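Local structure of cephalosporin hydroxylase CMCI (Streptomyces clavuligerus, 2BR4) at residues M151-I156 with D174-E179; I158-A163 with I185-P190. The protein probably serves cephamycin biosynthesis, and binds S-adenosylmethionine and magnesium through a Rossmann-like domain related to O-methyltransferases. The protein carries 1 engineered substitution. One frame throughout, in Å; residues are numbered along the deposited sequence.

Interaction 1. Residues M151-I156 with D174-E179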
loop_
_atom_site.group_PDB
_atom_site.type_symbol
_atom_site.label_atom_id
_atom_site.label_comp_id
_atom_site.label_asym_id
_atom_site.label_seq_id
_atom_site.Cartn_x
_atom_site.Cartn_y
_atom_site.Cartn_z
ATOM N N MET E 151 34.302 -12.867 -30.702
ATOM C CA MET E 151 34.643 -12.760 -29.291
ATOM C C MET E 151 34.659 -14.127 -28.613
ATOM O O MET E 151 34.038 -15.077 -29.092
ATOM C CB MET E 151 33.630 -11.867 -28.571
ATOM C CG MET E 151 33.258 -10.564 -29.291
ATOM S SD MET E 151 31.453 -10.241 -29.301
ATOM C CE MET E 151 31.209 -9.896 -31.032
ATOM N N ALA E 152 35.366 -14.209 -27.488
ATOM C CA ALA E 152 35.393 -15.412 -26.671
ATOM C C ALA E 152 34.120 -15.523 -25.834
ATOM O O ALA E 152 33.454 -14.529 -25.543
ATOM C CB ALA E 152 36.610 -15.411 -25.772
ATOM N N HIS E 153 33.797 -16.753 -25.453
ATOM C CA HIS E 153 32.590 -17.062 -24.700
ATOM C C HIS E 153 33.005 -17.690 -23.368
ATOM O O HIS E 153 34.140 -18.137 -23.249
ATOM C CB HIS E 153 31.712 -18.016 -25.515
ATOM C CG HIS E 153 31.347 -17.483 -26.867
ATOM N ND1 HIS E 153 30.042 -17.274 -27.259
ATOM C CD2 HIS E 153 32.118 -17.106 -27.915
ATOM C CE1 HIS E 153 30.028 -16.796 -28.489
ATOM N NE2 HIS E 153 31.274 -16.683 -28.910
ATOM N N PRO E 154 32.129 -17.735 -22.362
ATOM C CA PRO E 154 30.739 -17.273 -22.441
ATOM C C PRO E 154 30.590 -15.774 -22.694
ATOM O O PRO E 154 31.527 -15.013 -22.474
ATOM C CB PRO E 154 30.185 -17.622 -21.058
ATOM C CG PRO E 154 31.091 -18.654 -20.521
ATOM C CD PRO E 154 32.444 -18.274 -21.029
ATOM N N LEU E 155 29.407 -15.376 -23.151
ATOM C CA LEU E 155 29.128 -14.005 -23.571
ATOM C C LEU E 155 27.824 -13.529 -22.959
ATOM O O LEU E 155 26.887 -14.305 -22.823
ATOM C CB LEU E 155 29.015 -13.943 -25.094
ATOM C CG LEU E 155 28.839 -12.550 -25.710
ATOM C CD1 LEU E 155 29.609 -12.467 -27.008
ATOM C CD2 LEU E 155 27.379 -12.195 -25.960
ATOM N N ILE E 156 27.773 -12.247 -22.606
ATOM C CA ILE E 156 26.547 -11.601 -22.132
ATOM C C ILE E 156 26.278 -10.389 -23.020
ATOM O O ILE E 156 27.090 -9.476 -23.098
ATOM C CB ILE E 156 26.669 -11.175 -20.656
ATOM C CG1 ILE E 156 26.878 -12.402 -19.760
ATOM C CG2 ILE E 156 25.416 -10.407 -20.211
ATOM C CD1 ILE E 156 27.262 -12.074 -18.335
ATOM N N ASP E 174 21.576 -16.497 -34.186
ATOM C CA ASP E 174 22.041 -17.196 -35.383
ATOM C C ASP E 174 23.499 -16.906 -35.754
ATOM O O ASP E 174 24.055 -17.598 -36.603
ATOM C CB ASP E 174 21.139 -16.848 -36.584
ATOM C CG ASP E 174 19.792 -17.574 -36.552
ATOM O OD1 ASP E 174 19.709 -18.683 -35.975
ATOM O OD2 ASP E 174 18.757 -17.113 -37.089
ATOM N N HIS E 175 24.118 -15.900 -35.137
ATOM C CA HIS E 175 25.471 -15.475 -35.533
ATOM C C HIS E 175 26.483 -15.281 -34.387
ATOM O O HIS E 175 27.660 -15.034 -34.655
ATOM C CB HIS E 175 25.394 -14.175 -36.358
ATOM C CG HIS E 175 24.782 -14.347 -37.715
ATOM N ND1 HIS E 175 25.260 -15.251 -38.640
ATOM C CD2 HIS E 175 23.735 -13.725 -38.305
ATOM C CE1 HIS E 175 24.531 -15.183 -39.739
ATOM N NE2 HIS E 175 23.599 -14.262 -39.564
ATOM N N LEU E 176 26.053 -15.419 -33.131
ATOM C CA LEU E 176 26.868 -14.976 -31.994
ATOM C C LEU E 176 26.667 -15.768 -30.694
ATOM O O LEU E 176 27.635 -16.158 -30.054
ATOM C CB LEU E 176 26.602 -13.492 -31.732
ATOM C CG LEU E 176 27.383 -12.788 -30.616
ATOM C CD1 LEU E 176 28.878 -13.076 -30.679
ATOM C CD2 LEU E 176 27.131 -11.291 -30.696
ATOM N N LEU E 177 25.419 -15.994 -30.301
ATOM C CA LEU E 177 25.113 -16.632 -29.023
ATOM C C LEU E 177 25.350 -18.146 -29.060
ATOM O O LEU E 177 24.783 -18.854 -29.902
ATOM C CB LEU E 177 23.665 -16.342 -28.621
ATOM C CG LEU E 177 23.267 -14.866 -28.463
ATOM C CD1 LEU E 177 21.780 -14.770 -28.188
ATOM C CD2 LEU E 177 24.063 -14.144 -27.372
ATOM N N GLU E 178 26.205 -18.615 -28.151
ATOM C CA GLU E 178 26.435 -20.040 -27.914
ATOM C C GLU E 178 25.625 -20.474 -26.698
ATOM O O GLU E 178 25.078 -19.638 -25.985
ATOM C CB GLU E 178 27.921 -20.315 -27.661
ATOM C CG GLU E 178 28.774 -20.369 -28.920
ATOM C CD GLU E 178 30.236 -20.706 -28.641
ATOM O OE1 GLU E 178 31.050 -20.651 -29.591
ATOM O OE2 GLU E 178 30.582 -21.028 -27.479
ATOM N N GLU E 179 25.566 -21.781 -26.455
ATOM C CA GLU E 179 24.816 -22.324 -25.324
ATOM C C GLU E 179 25.364 -21.800 -23.997
ATOM O O GLU E 179 26.562 -21.881 -23.753
ATOM C CB GLU E 179 24.864 -23.855 -25.336
ATOM C CG GLU E 179 24.275 -24.509 -24.094
ATOM C CD GLU E 179 23.733 -25.897 -24.371
ATOM O OE1 GLU E 179 22.500 -26.019 -24.566
ATOM O OE2 GLU E 179 24.538 -26.866 -24.404
#
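H153 and E178 stack against each other and share one acceptor, OD2 of D181, which takes hydrogen bonds from H153 ND1 and from E178 N. The contact lies in the beta-alpha-beta unit formed by strand 155-159, helix 165-175 and strand 182-185, where the turn after the helix passes the entry to the first strand. The E178 carboxylate lies nearly flat over one face of the H153 ring, their planes 12° apart and E178 CD 3.7 Å above the ring plane, over its centre. CG of E178 sits beside its backbone N (chi1 -79°) and the chain runs straight on from there, which carries CB and CG past H153 ND1 and the carboxylate over the ring. At its edge the same ring points CE1 at L176 O, close to the ring plane. Further in, L176 reaches across with its side chain anti to the backbone N (chi1 -178°), and the single methyl CD1 meets both L155 CD1 at 3.8 Å and M151 CE at 4.0 Å. D181 OD1 also receives a weak bond from L155 N, just after the cis peptide that precedes P154. The other branch of L155 meets the next leucine, its CD2 4.1 Å from L177 CD2.

Interaction 2. Residues I158-A163 with I185-P190; sequences IDDAHA and IEDMIP. With MG (magnesium ion), chain U; SAM (S-adenosylmethionine), chain V; P4C (O-acetaldehydyl-hexaethylene glycol), chain J.
The H162 imidazole is layered between M188 and the backbone of D160. On one face M188 bends over it at chi2 and chi3 (-70° and 97°), placing SD 4.1 Å and CE 4.2 Å from the centroid of the H162 ring in sulfur-aromatic and CH-pi contacts; on the opposite face lies the D160 carbonyl carbon, offset toward the rim. The magnesium ion stands at the edge in the ring plane, 3.2 Å from H162 NE2, and the glycol P4C also comes to the edge. D187 OD2 binds the magnesium at 2.4 Å, while OD1 of D160, the other residue of the metal site, is 3.0 Å from it. Next to the metal the carboxylates of D160 and E186 meet nearly perpendicular, 88° apart; K65 bridges D160 OD2 and E186 OE1, and Y73 OH bonds E186 OE2. An Asx turn shapes the loop: D159 OD2 accepts from A161 N and, at 3.0 Å, from H162 N, while D159 OD1 is hydrogen-bonded to T165 OG1. The loop carries D160 and A161 against S-adenosylmethionine. D159 pairs in parallel with I185, so the site crowns the adjoining ends of strands 155-159 and 182-185, just ahead of helix 189-195.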
loop_
_atom_site.group_PDB
_atom_site.type_symbol
_atom_site.label_atom_id
_atom_site.label_comp_id
_atom_site.label_asym_id
_atom_site.label_seq_id
_atom_site.Cartn_x
_atom_site.Cartn_y
_atom_site.Cartn_z
ATOM N N ILE E 158 23.765 -7.302 -23.802
ATOM C CA ILE E 158 22.806 -6.462 -23.082
ATOM C C ILE E 158 22.233 -5.376 -23.993
ATOM O O ILE E 158 22.963 -4.516 -24.485
ATOM C CB ILE E 158 23.487 -5.794 -21.863
ATOM C CG1 ILE E 158 24.140 -6.840 -20.959
ATOM C CG2 ILE E 158 22.477 -4.994 -21.059
ATOM C CD1 ILE E 158 25.109 -6.259 -19.938
ATOM N N ASP E 159 20.925 -5.419 -24.213
ATOM C CA ASP E 159 20.236 -4.343 -24.910
ATOM C C ASP E 159 19.897 -3.180 -23.976
ATOM O O ASP E 159 19.031 -3.293 -23.108
ATOM C CB ASP E 159 18.956 -4.848 -25.566
ATOM C CG ASP E 159 18.327 -3.802 -26.460
ATOM O OD1 ASP E 159 17.113 -3.898 -26.757
ATOM O OD2 ASP E 159 18.989 -2.841 -26.913
ATOM N N ASP E 160 20.580 -2.060 -24.173
ATOM C CA ASP E 160 20.282 -0.828 -23.447
ATOM C C ASP E 160 19.987 0.338 -24.384
ATOM O O ASP E 160 20.049 1.483 -23.970
ATOM C CB ASP E 160 21.437 -0.473 -22.519
ATOM C CG ASP E 160 21.210 -0.949 -21.116
ATOM O OD1 ASP E 160 20.208 -0.520 -20.493
ATOM O OD2 ASP E 160 21.994 -1.754 -20.564
ATOM N N ALA E 161 19.655 0.028 -25.635
ATOM C CA ALA E 161 19.288 1.021 -26.647
ATOM C C ALA E 161 17.824 0.876 -27.099
ATOM O O ALA E 161 17.194 1.852 -27.520
ATOM C CB ALA E 161 20.223 0.899 -27.850
ATOM N N HIS E 162 17.303 -0.348 -27.051
ATOM C CA HIS E 162 15.868 -0.606 -27.198
ATOM C C HIS E 162 15.298 -0.252 -28.568
ATOM O O HIS E 162 14.110 0.056 -28.682
ATOM C CB HIS E 162 15.090 0.142 -26.107
ATOM C CG HIS E 162 15.748 0.097 -24.765
ATOM N ND1 HIS E 162 16.111 -1.084 -24.154
ATOM C CD2 HIS E 162 16.132 1.090 -23.928
ATOM C CE1 HIS E 162 16.681 -0.815 -22.991
ATOM N NE2 HIS E 162 16.703 0.497 -22.829
ATOM N N ALA E 163 16.142 -0.296 -29.596
ATOM C CA ALA E 163 15.707 -0.075 -30.968
ATOM C C ALA E 163 15.885 -1.363 -31.750
ATOM O O ALA E 163 16.898 -2.056 -31.594
ATOM C CB ALA E 163 16.507 1.033 -31.603
ATOM N N ILE E 185 17.383 -7.946 -22.045
ATOM C CA ILE E 185 16.659 -6.747 -22.453
ATOM C C ILE E 185 16.290 -5.929 -21.216
ATOM O O ILE E 185 15.368 -6.283 -20.481
ATOM C CB ILE E 185 15.391 -7.131 -23.237
ATOM C CG1 ILE E 185 15.758 -7.912 -24.506
ATOM C CG2 ILE E 185 14.581 -5.874 -23.594
ATOM C CD1 ILE E 185 14.589 -8.707 -25.116
ATOM N N GLU E 186 17.011 -4.838 -20.991
ATOM C CA GLU E 186 16.750 -3.978 -19.844
ATOM C C GLU E 186 15.554 -3.067 -20.114
ATOM O O GLU E 186 15.319 -2.662 -21.248
ATOM C CB GLU E 186 18.000 -3.161 -19.471
ATOM C CG GLU E 186 19.214 -4.027 -19.111
ATOM C CD GLU E 186 20.368 -3.264 -18.451
ATOM O OE1 GLU E 186 20.293 -2.032 -18.274
ATOM O OE2 GLU E 186 21.375 -3.909 -18.096
ATOM N N ASP E 187 14.767 -2.837 -19.063
ATOM C CA ASP E 187 13.723 -1.806 -18.981
ATOM C C ASP E 187 12.430 -2.019 -19.769
ATOM O O ASP E 187 11.351 -1.742 -19.247
ATOM C CB ASP E 187 14.299 -0.435 -19.331
ATOM C CG ASP E 187 15.448 -0.062 -18.446
ATOM O OD1 ASP E 187 15.218 0.049 -17.219
ATOM O OD2 ASP E 187 16.610 0.116 -18.885
ATOM N N MET E 188 12.538 -2.505 -21.000
ATOM C CA MET E 188 11.462 -2.389 -21.981
ATOM C C MET E 188 10.370 -3.450 -21.901
ATOM O O MET E 188 9.234 -3.178 -22.282
ATOM C CB MET E 188 12.044 -2.419 -23.392
ATOM C CG MET E 188 13.005 -1.307 -23.682
ATOM S SD MET E 188 12.219 0.321 -23.816
ATOM C CE MET E 188 12.489 0.917 -22.216
ATOM N N ILE E 189 10.700 -4.652 -21.444
ATOM C CA ILE E 189 9.753 -5.768 -21.561
ATOM C C ILE E 189 8.390 -5.487 -20.920
ATOM O O ILE E 189 7.378 -5.709 -21.563
ATOM C CB ILE E 189 10.374 -7.113 -21.058
ATOM C CG1 ILE E 189 10.754 -7.999 -22.253
ATOM C CG2 ILE E 189 9.402 -7.890 -20.180
ATOM C CD1 ILE E 189 12.213 -8.129 -22.474
ATOM N N PRO E 190 8.349 -4.999 -19.679
ATOM C CA PRO E 190 7.069 -4.668 -19.031
ATOM C C PRO E 190 6.223 -3.692 -19.839
ATOM O O PRO E 190 5.018 -3.885 -19.923
ATOM C CB PRO E 190 7.501 -4.026 -17.710
ATOM C CG PRO E 190 8.848 -4.601 -17.445
ATOM C CD PRO E 190 9.492 -4.730 -18.792
HETATM MG MG MG U . 18.075 1.541 -20.095
HETATM N N SAM V . 25.121 1.479 -20.791
HETATM C CA SAM V . 24.388 2.534 -20.101
HETATM C C SAM V . 24.429 2.322 -18.587
HETATM O O SAM V . 23.777 1.428 -18.048
HETATM O OXT SAM V . 25.120 3.033 -17.852
HETATM C CB SAM V . 22.943 2.571 -20.602
HETATM C CG SAM V . 22.740 3.236 -21.971
HETATM S SD SAM V . 21.512 4.579 -21.980
HETATM C CE SAM V . 20.086 3.725 -21.260
HETATM C "C5'" SAM V . 20.911 4.655 -23.690
HETATM C "C4'" SAM V . 21.970 4.891 -24.756
HETATM O "O4'" SAM V . 21.533 4.262 -25.946
HETATM C "C3'" SAM V . 22.184 6.367 -25.082
HETATM O "O3'" SAM V . 23.549 6.692 -24.985
HETATM C "C2'" SAM V . 21.682 6.543 -26.504
HETATM O "O2'" SAM V . 22.480 7.404 -27.288
HETATM C "C1'" SAM V . 21.731 5.126 -27.049
HETATM N N9 SAM V . 20.768 4.915 -28.154
HETATM C C8 SAM V . 19.446 5.282 -28.221
HETATM N N7 SAM V . 18.958 4.894 -29.423
HETATM C C5 SAM V . 19.946 4.288 -30.126
HETATM C C6 SAM V . 20.003 3.705 -31.395
HETATM N N6 SAM V . 18.935 3.670 -32.187
HETATM N N1 SAM V . 21.188 3.152 -31.836
HETATM C C2 SAM V . 22.315 3.174 -31.040
HETATM N N3 SAM V . 22.254 3.744 -29.786
HETATM C C4 SAM V . 21.093 4.295 -29.337
HETATM O O1 P4C J . 0.331 8.575 -27.181
HETATM C C2 P4C J . 1.675 8.817 -27.017
HETATM C C3 P4C J . 2.501 8.244 -26.161
HETATM O O4 P4C J . 3.848 8.768 -26.123
HETATM C C5 P4C J . 4.789 8.465 -25.080
HETATM C C6 P4C J . 4.189 8.464 -23.677
HETATM O O7 P4C J . 5.192 8.123 -22.721
HETATM C C8 P4C J . 4.672 7.994 -21.397
HETATM C C9 P4C J . 4.561 6.524 -21.003
HETATM O O10 P4C J . 5.853 5.930 -20.845
HETATM C C11 P4C J . 6.492 6.186 -19.593
HETATM C C12 P4C J . 7.489 5.073 -19.293
HETATM O O13 P4C J . 8.845 5.463 -19.527
HETATM C C14 P4C J . 9.739 4.369 -19.306
HETATM C C15 P4C J . 11.161 4.720 -19.721
HETATM O O16 P4C J . 11.533 4.051 -20.933
HETATM C C17 P4C J . 12.938 4.084 -21.223
HETATM C C18 P4C J . 13.153 4.161 -22.736
HETATM O O19 P4C J . 14.230 5.031 -23.123
HETATM C C20 P4C J . 15.425 4.943 -22.533
HETATM C C21 P4C J . 16.366 4.764 -21.824
HETATM O O22 P4C J . 17.233 4.798 -21.056
#

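Overall arrangement
Interactions 1 and 2 occupy the two ends of one beta-alpha-beta unit, their centres about 19 Å apart. Their segments alternate along the chain: 151-156 leads into strand 155-159, the segment 158-163 leaves it, 174-179 runs out of helix 165-175, and the segment 185-190 follows strand 182-185. Interaction 1, partly buried and centred about 19 Å from the centre of the chain, joins the turn after the helix to the approach to the strand. Interaction 2 lies buried, its centre about 8 Å from that of the chain, at the exit ends of the two parallel neighbours. As in Rossmann-like methyltransferases, the cofactor lies at these exits; here the magnesium does too, whereas interaction 1 is structural packing at the far end.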